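Side-chain contact in BIFUNCTIONAL PROTEIN Proline utilization A (PutA) (Corynebacterium freiburgense, PDB 5UX5), which catalyses both steps of proline oxidation to glutamate, pairing an FAD-dependent proline dehydrogenase with an NAD-dependent aldehyde dehydrogenase in one chain: residues A137-K140 with L141-E144. Sequence-based numbering, arbitrary orientation.
Sequences ALNK and LLDE
Leu-141 and Ala-137 begin a run of four i to i+4 backbone bonds, Leu-141 N giving its hydrogen to Ala-137 O at 3.0 Å. The next, from Leu-142 N to Leu-138 O, measures 2.8 Å. The side chains of the two leucines also touch: methyl CD1 of Leu-142 lies 3.7 Å from Leu-138 CG, and the same methyl passes 3.9 Å from Asn-139 OD1. With its CG beside its own backbone N (chi1 -73°), Leu-142 runs back along the helix toward this preceding turn. Asn-139 OD1 itself takes a hydrogen bond from Asn-180 ND2. Asp-143 N bonds to Asn-139 O at 3.1 Å, while its carboxylate forms a salt bridge with Arg-182. Glu-144 N reaches Lys-140 O at 2.8 Å, and the same pair closes a second link at the exposed surface. There the Lys-140 chain turns at its last bond (chi4 -72°), bringing NZ to the syn side of Glu-144 OE2 at 2.7 Å, 33° out of the carboxylate plane, in a side-chain salt bridge that joins the same two residues as the backbone bond. All this belongs to helix 136-147 of the proline dehydrogenase barrel, which is of the TIM-barrel clan. Its apolar side packs on the parallel strands: Leu-138 on 396-403, Leu-141 on 131-132, and both Leu-141 and Leu-142 on Leu-152 of strand 151-157.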
ATOM      1  N   ALA A 137     -11.303 -29.494 -28.854  1.00 64.37           N
ATOM      2  CA  ALA A 137      -9.960 -29.141 -29.310  1.00 54.49           C
ATOM      3  C   ALA A 137      -8.893 -29.668 -28.362  1.00 53.18           C
ATOM      4  O   ALA A 137      -7.850 -30.169 -28.803  1.00 46.81           O
ATOM      5  CB  ALA A 137      -9.841 -27.626 -29.438  1.00 48.13           C
ATOM      6  N   LEU A 138      -9.151 -29.574 -27.052  1.00 53.59           N
ATOM      7  CA  LEU A 138      -8.200 -30.047 -26.054  1.00 48.14           C
ATOM      8  C   LEU A 138      -8.042 -31.567 -26.117  1.00 59.65           C
ATOM      9  O   LEU A 138      -6.914 -32.089 -26.079  1.00 56.54           O
ATOM     10  CB  LEU A 138      -8.636 -29.598 -24.659  1.00 45.00           C
ATOM     11  CG  LEU A 138      -7.748 -30.092 -23.504  1.00 51.19           C
ATOM     12  CD1 LEU A 138      -6.330 -29.560 -23.657  1.00 50.05           C
ATOM     13  CD2 LEU A 138      -8.291 -29.698 -22.141  1.00 53.73           C
ATOM     14  N   ASN A 139      -9.160 -32.306 -26.199  1.00 58.74           N
ATOM     15  CA  ASN A 139      -9.032 -33.760 -26.224  1.00 55.04           C
ATOM     16  C   ASN A 139      -8.303 -34.222 -27.470  1.00 60.21           C
ATOM     17  O   ASN A 139      -7.557 -35.208 -27.420  1.00 64.92           O
ATOM     18  CB  ASN A 139     -10.392 -34.466 -26.145  1.00 54.17           C
ATOM     19  CG  ASN A 139     -11.002 -34.442 -24.757  1.00 51.34           C
ATOM     20  OD1 ASN A 139     -10.314 -34.624 -23.748  1.00 47.35           O
ATOM     21  ND2 ASN A 139     -12.315 -34.313 -24.706  1.00 48.71           N
ATOM     22  N   LYS A 140      -8.484 -33.512 -28.589  1.00 57.40           N
ATOM     23  CA  LYS A 140      -7.743 -33.841 -29.805  1.00 56.88           C
ATOM     24  C   LYS A 140      -6.252 -33.580 -29.621  1.00 59.21           C
ATOM     25  O   LYS A 140      -5.416 -34.405 -30.021  1.00 52.40           O
ATOM     26  CB  LYS A 140      -8.303 -33.019 -30.973  1.00 52.45           C
ATOM     27  CG  LYS A 140      -7.674 -33.235 -32.344  1.00 55.03           C
ATOM     28  CD  LYS A 140      -8.159 -32.150 -33.326  1.00 63.27           C
ATOM     29  CE  LYS A 140      -8.299 -32.654 -34.767  1.00 74.22           C
ATOM     30  NZ  LYS A 140      -7.000 -32.902 -35.470  1.00 78.38           N
ATOM     31  N   LEU A 141      -5.905 -32.477 -28.943  1.00 58.37           N
ATOM     32  CA  LEU A 141      -4.502 -32.161 -28.726  1.00 56.43           C
ATOM     33  C   LEU A 141      -3.868 -33.120 -27.733  1.00 60.72           C
ATOM     34  O   LEU A 141      -2.671 -33.404 -27.839  1.00 69.16           O
ATOM     35  CB  LEU A 141      -4.351 -30.717 -28.265  1.00 58.88           C
ATOM     36  CG  LEU A 141      -2.939 -30.234 -27.933  1.00 52.23           C
ATOM     37  CD1 LEU A 141      -2.065 -30.184 -29.178  1.00 52.58           C
ATOM     38  CD2 LEU A 141      -3.017 -28.878 -27.240  1.00 40.44           C
ATOM     39  N   LEU A 142      -4.638 -33.628 -26.764  1.00 55.77           N
ATOM     40  CA  LEU A 142      -4.091 -34.640 -25.863  1.00 51.82           C
ATOM     41  C   LEU A 142      -3.793 -35.936 -26.614  1.00 54.22           C
ATOM     42  O   LEU A 142      -2.735 -36.548 -26.414  1.00 51.37           O
ATOM     43  CB  LEU A 142      -5.045 -34.890 -24.689  1.00 50.17           C
ATOM     44  CG  LEU A 142      -5.163 -33.804 -23.599  1.00 48.99           C
ATOM     45  CD1 LEU A 142      -6.591 -33.618 -23.086  1.00 41.64           C
ATOM     46  CD2 LEU A 142      -4.208 -34.067 -22.442  1.00 40.03           C
ATOM     47  N   ASP A 143      -4.698 -36.347 -27.511  1.00 53.98           N
ATOM     48  CA  ASP A 143      -4.472 -37.546 -28.319  1.00 52.86           C
ATOM     49  C   ASP A 143      -3.299 -37.363 -29.273  1.00 54.30           C
ATOM     50  O   ASP A 143      -2.405 -38.217 -29.348  1.00 54.92           O
ATOM     51  CB  ASP A 143      -5.731 -37.903 -29.131  1.00 50.85           C
ATOM     52  CG  ASP A 143      -6.862 -38.463 -28.284  1.00 50.83           C
ATOM     53  OD1 ASP A 143      -6.779 -38.412 -27.044  1.00 59.46           O
ATOM     54  OD2 ASP A 143      -7.843 -38.956 -28.865  1.00 50.47           O
ATOM     55  N   GLU A 144      -3.280 -36.245 -30.002  1.00 54.18           N
ATOM     56  CA  GLU A 144      -2.231 -36.029 -30.990  1.00 57.78           C
ATOM     57  C   GLU A 144      -0.859 -35.909 -30.340  1.00 55.34           C
ATOM     58  O   GLU A 144       0.131 -36.440 -30.862  1.00 56.38           O
ATOM     59  CB  GLU A 144      -2.563 -34.801 -31.834  1.00 64.97           C
ATOM     60  CG  GLU A 144      -3.597 -35.116 -32.913  1.00 75.80           C
ATOM     61  CD  GLU A 144      -4.166 -33.884 -33.600  1.00 76.62           C
ATOM     62  OE1 GLU A 144      -4.070 -32.774 -33.036  1.00 73.87           O
ATOM     63  OE2 GLU A 144      -4.720 -34.041 -34.710  1.00 81.61           O
TER